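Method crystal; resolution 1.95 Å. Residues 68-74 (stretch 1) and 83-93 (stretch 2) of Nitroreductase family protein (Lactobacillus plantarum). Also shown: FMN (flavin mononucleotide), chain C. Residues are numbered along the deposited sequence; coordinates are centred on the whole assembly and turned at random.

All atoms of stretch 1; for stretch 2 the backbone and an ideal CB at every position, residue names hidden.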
# COMPACT_ATOMS: atom_id res chain seq x y z
N ALA A 68 1.17 26.46 8.17
CA ALA A 68 0.89 25.53 7.08
C ALA A 68 -0.39 24.74 7.37
O ALA A 68 -1.18 24.47 6.47
CB ALA A 68 2.08 24.59 6.86
N LYS A 69 -0.59 24.40 8.65
CA LYS A 69 -1.76 23.63 9.06
C LYS A 69 -3.03 24.42 8.85
O LYS A 69 -4.03 23.89 8.36
CB LYS A 69 -1.64 23.20 10.52
CG LYS A 69 -0.64 22.10 10.78
CD LYS A 69 -0.73 21.58 12.21
CE LYS A 69 0.34 20.53 12.49
NZ LYS A 69 0.21 19.97 13.87
N ALA A 70 -3.00 25.70 9.21
CA ALA A 70 -4.18 26.55 9.08
C ALA A 70 -4.57 26.69 7.61
O ALA A 70 -5.76 26.70 7.27
CB ALA A 70 -3.92 27.93 9.70
N LYS A 71 -3.57 26.79 6.75
CA LYS A 71 -3.79 26.86 5.32
C LYS A 71 -4.29 25.52 4.77
O LYS A 71 -5.20 25.46 3.95
CB LYS A 71 -2.51 27.28 4.60
CG LYS A 71 -2.56 27.14 3.10
CD LYS A 71 -3.57 28.09 2.48
CE LYS A 71 -3.18 28.43 1.05
NZ LYS A 71 -4.25 29.15 0.32
N PHE A 72 -3.67 24.44 5.24
CA PHE A 72 -4.04 23.08 4.84
C PHE A 72 -5.49 22.79 5.23
O PHE A 72 -6.28 22.32 4.40
CB PHE A 72 -3.08 22.10 5.50
CG PHE A 72 -3.36 20.65 5.23
CD1 PHE A 72 -3.33 20.15 3.93
CD2 PHE A 72 -3.59 19.78 6.27
CE1 PHE A 72 -3.56 18.80 3.69
CE2 PHE A 72 -3.83 18.42 6.02
CZ PHE A 72 -3.81 17.94 4.73
N LYS A 73 -5.85 23.09 6.47
CA LYS A 73 -7.20 22.80 6.97
C LYS A 73 -8.32 23.41 6.14
O LYS A 73 -9.46 22.95 6.21
CB LYS A 73 -7.33 23.25 8.42
CG LYS A 73 -6.59 22.35 9.37
CD LYS A 73 -7.12 22.45 10.77
CE LYS A 73 -6.85 23.80 11.39
NZ LYS A 73 -7.09 23.72 12.85
N GLN A 74 -8.01 24.43 5.34
CA GLN A 74 -9.01 25.03 4.47
C GLN A 74 -9.64 24.02 3.51
O GLN A 74 -10.75 24.22 3.03
CB GLN A 74 -8.40 26.16 3.66
CG GLN A 74 -7.85 27.32 4.47
CD GLN A 74 -7.30 28.40 3.55
OE1 GLN A 74 -7.06 28.16 2.36
NE2 GLN A 74 -7.12 29.60 4.10
N UNK A 83 -6.53 15.12 13.96
CA UNK A 83 -5.31 14.62 13.36
C UNK A 83 -4.40 15.75 12.88
O UNK A 83 -3.23 15.78 13.21
CB UNK A 83 -5.65 13.69 12.19
N UNK A 84 -4.95 16.69 12.12
CA UNK A 84 -4.14 17.77 11.58
C UNK A 84 -3.56 18.65 12.69
O UNK A 84 -2.35 18.91 12.71
CB UNK A 84 -4.97 18.62 10.62
N UNK A 85 -4.40 19.09 13.62
CA UNK A 85 -3.93 19.91 14.74
C UNK A 85 -2.86 19.21 15.58
O UNK A 85 -1.84 19.82 15.90
CB UNK A 85 -5.11 20.29 15.63
N UNK A 86 -3.06 17.95 15.95
CA UNK A 86 -2.14 17.32 16.91
C UNK A 86 -0.93 16.65 16.27
O UNK A 86 0.07 16.40 16.95
CB UNK A 86 -2.90 16.28 17.74
N UNK A 87 -0.99 16.34 14.97
CA UNK A 87 0.10 15.61 14.33
C UNK A 87 1.41 16.41 14.33
O UNK A 87 1.40 17.64 14.21
CB UNK A 87 -0.29 15.25 12.89
N UNK A 88 2.52 15.70 14.47
CA UNK A 88 3.84 16.31 14.29
C UNK A 88 3.96 16.83 12.86
O UNK A 88 4.44 17.93 12.63
CB UNK A 88 4.96 15.31 14.60
N UNK A 89 3.53 16.02 11.90
CA UNK A 89 3.52 16.44 10.50
C UNK A 89 2.45 15.68 9.74
O UNK A 89 2.13 14.54 10.08
CB UNK A 89 4.89 16.22 9.85
N UNK A 90 1.88 16.33 8.73
CA UNK A 90 1.01 15.64 7.80
C UNK A 90 1.75 15.56 6.47
O UNK A 90 2.34 16.55 6.03
CB UNK A 90 -0.34 16.35 7.66
N UNK A 91 1.75 14.38 5.86
CA UNK A 91 2.32 14.23 4.54
C UNK A 91 1.17 14.01 3.57
O UNK A 91 0.54 12.93 3.57
CB UNK A 91 3.33 13.08 4.49
N UNK A 92 0.85 15.02 2.77
CA UNK A 92 -0.22 14.84 1.81
C UNK A 92 0.32 14.29 0.50
O UNK A 92 1.35 14.76 -0.00
CB UNK A 92 -0.95 16.16 1.57
N UNK A 93 -0.39 13.32 -0.06
CA UNK A 93 0.05 12.67 -1.28
C UNK A 93 -0.87 13.02 -2.44
O UNK A 93 -2.09 12.85 -2.37
CB UNK A 93 0.11 11.15 -1.09
N1 FMN C . -9.88 8.11 9.20
C2 FMN C . -10.41 9.31 9.60
O2 FMN C . -10.57 9.56 10.79
N3 FMN C . -10.78 10.26 8.68
C4 FMN C . -10.61 10.01 7.34
O4 FMN C . -10.94 10.84 6.52
C4A FMN C . -10.09 8.79 6.93
N5 FMN C . -9.93 8.55 5.59
C5A FMN C . -9.38 7.37 5.15
C6 FMN C . -9.24 7.20 3.79
C7 FMN C . -8.69 6.03 3.30
C7M FMN C . -8.52 5.83 1.83
C8 FMN C . -8.30 5.04 4.18
C8M FMN C . -7.71 3.79 3.60
C9 FMN C . -8.44 5.21 5.56
C9A FMN C . -9.00 6.39 6.06
N10 FMN C . -9.18 6.63 7.43
C10 FMN C . -9.71 7.84 7.85
C1' FMN C . -8.79 5.62 8.48
C2' FMN C . -9.80 4.46 8.47
O2' FMN C . -11.02 4.84 9.08
C3' FMN C . -9.26 3.21 9.16
O3' FMN C . -8.19 2.71 8.38
C4' FMN C . -10.28 2.07 9.32
O4' FMN C . -11.37 2.43 10.15
C5' FMN C . -9.61 0.83 9.88
O5' FMN C . -9.01 1.09 11.13
P FMN C . -7.42 0.88 11.33
O1P FMN C . -7.10 1.29 12.75
O2P FMN C . -6.66 1.74 10.34
O3P FMN C . -7.04 -0.57 11.12

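Position 83 is helical, and its ideal CB has nothing of stretch 1 within 5.5 Å. The flavin lies on that side, so a long polar side chain could reach it. It is Gln-83; its NE2 lies 3.2 Å from FMN O2.

Position 84 is helical and its CA-to-CB bond points toward stretch 1. The ideal CB is 4.3 Å from Lys-73 CG and 4.7 Å from Phe-72 CD2. These neighbours are carbon, so a medium apolar side chain such as valine, leucine or isoleucine would suit. It is Val-84. Its CG1 packs 3.7 Å from Lys-73 CG, and its CG2 meets the edge of the Phe-72 ring, 3.8 Å from CE2. Its backbone O accepts a weak hydrogen bond from Lys-69 NZ at 3.0 Å.

Position 85 has its CA-to-CB bond pointing away, yet the ideal CB is 4.8 Å from Lys-73 NZ. A short acid or a polar amide could turn back to that charge. It is Asp-85. Its OD1 forms a salt bridge with Lys-73 NZ at 2.6 Å. Water 2 joins the same two side chains, 2.9 Å from Lys-73 NZ and 2.7 Å from Asp-85 OD2. The backbone O of Asp-85 accepts from Lys-69 NZ at 2.9 Å.

Position 86 points away from stretch 1, which sets little limit. It is Ser-86.

At position 87 the chain leaves helical phi/psi. The CA-to-CB bond points sideways, with the ideal CB 4.8 Å from Lys-69 NZ. Stretch 1 sets little limit; a small residue is one that suits. It is Ala-87. Its backbone O accepts from Lys-69 NZ at 2.6 Å. The extended Lys-69 side chain thus reaches three carbonyls where the helix ends.

Positions 88 and 89 point away, so stretch 1 does not choose between side chains. They are Ser-88 and Ala-89.

Position 90 is in the strand and points toward stretch 1, its ideal CB 4.4 Å from Phe-72 CE2. Valine, isoleucine or leucine would suit. It is Ile-90: CG2 lies 3.9 Å from Phe-72 CE2, and CD1 lies 4.1 Å from Lys-69 CE.

Position 91 points away and is Val-91.

Position 92 points toward stretch 1 again, with the ideal CB 4.3 Å from Phe-72 CE1. An aliphatic or aromatic residue would suit. It is Phe-92, whose CD1 lies 3.9 Å from Phe-72 CE1, at the edge of the Phe-72 ring.

Position 93 is out of reach and is Ile-93.

Stretch 2 (83-93) QVDSASAIVFI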
# COMPACT_ATOMS: atom_id res chain seq x y z
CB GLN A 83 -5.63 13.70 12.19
CG GLN A 83 -6.47 12.51 12.56
CD GLN A 83 -7.93 12.68 12.18
OE1 GLN A 83 -8.62 13.57 12.68
NE2 GLN A 83 -8.41 11.81 11.29
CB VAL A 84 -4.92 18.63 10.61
CG1 VAL A 84 -4.06 19.81 10.15
CG2 VAL A 84 -5.38 17.81 9.41
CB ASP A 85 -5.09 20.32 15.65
CG ASP A 85 -6.01 21.32 15.00
OD1 ASP A 85 -5.59 21.97 14.01
OD2 ASP A 85 -7.15 21.48 15.48
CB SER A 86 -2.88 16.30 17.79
OG SER A 86 -3.45 15.26 17.02
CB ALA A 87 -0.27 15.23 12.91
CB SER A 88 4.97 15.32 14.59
OG SER A 88 4.88 14.79 15.91
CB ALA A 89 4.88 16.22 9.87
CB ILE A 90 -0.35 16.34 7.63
CG1 ILE A 90 -1.05 16.49 8.99
CG2 ILE A 90 -1.24 15.59 6.65
CD1 ILE A 90 -0.74 17.81 9.69
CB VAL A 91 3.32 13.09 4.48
CG1 VAL A 91 3.81 12.87 3.04
CG2 VAL A 91 4.48 13.36 5.42
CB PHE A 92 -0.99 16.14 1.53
CG PHE A 92 -2.27 15.89 0.80
CD1 PHE A 92 -3.44 15.62 1.51
CD2 PHE A 92 -2.29 15.83 -0.58
CE1 PHE A 92 -4.61 15.33 0.84
CE2 PHE A 92 -3.46 15.55 -1.26
CZ PHE A 92 -4.62 15.30 -0.56
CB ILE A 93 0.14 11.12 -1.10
CG1 ILE A 93 0.87 10.79 0.21
CG2 ILE A 93 0.89 10.49 -2.29
CD1 ILE A 93 0.86 9.30 0.58
O HOH W 1 3.41 20.02 13.85
O HOH W 2 -9.19 23.08 14.72
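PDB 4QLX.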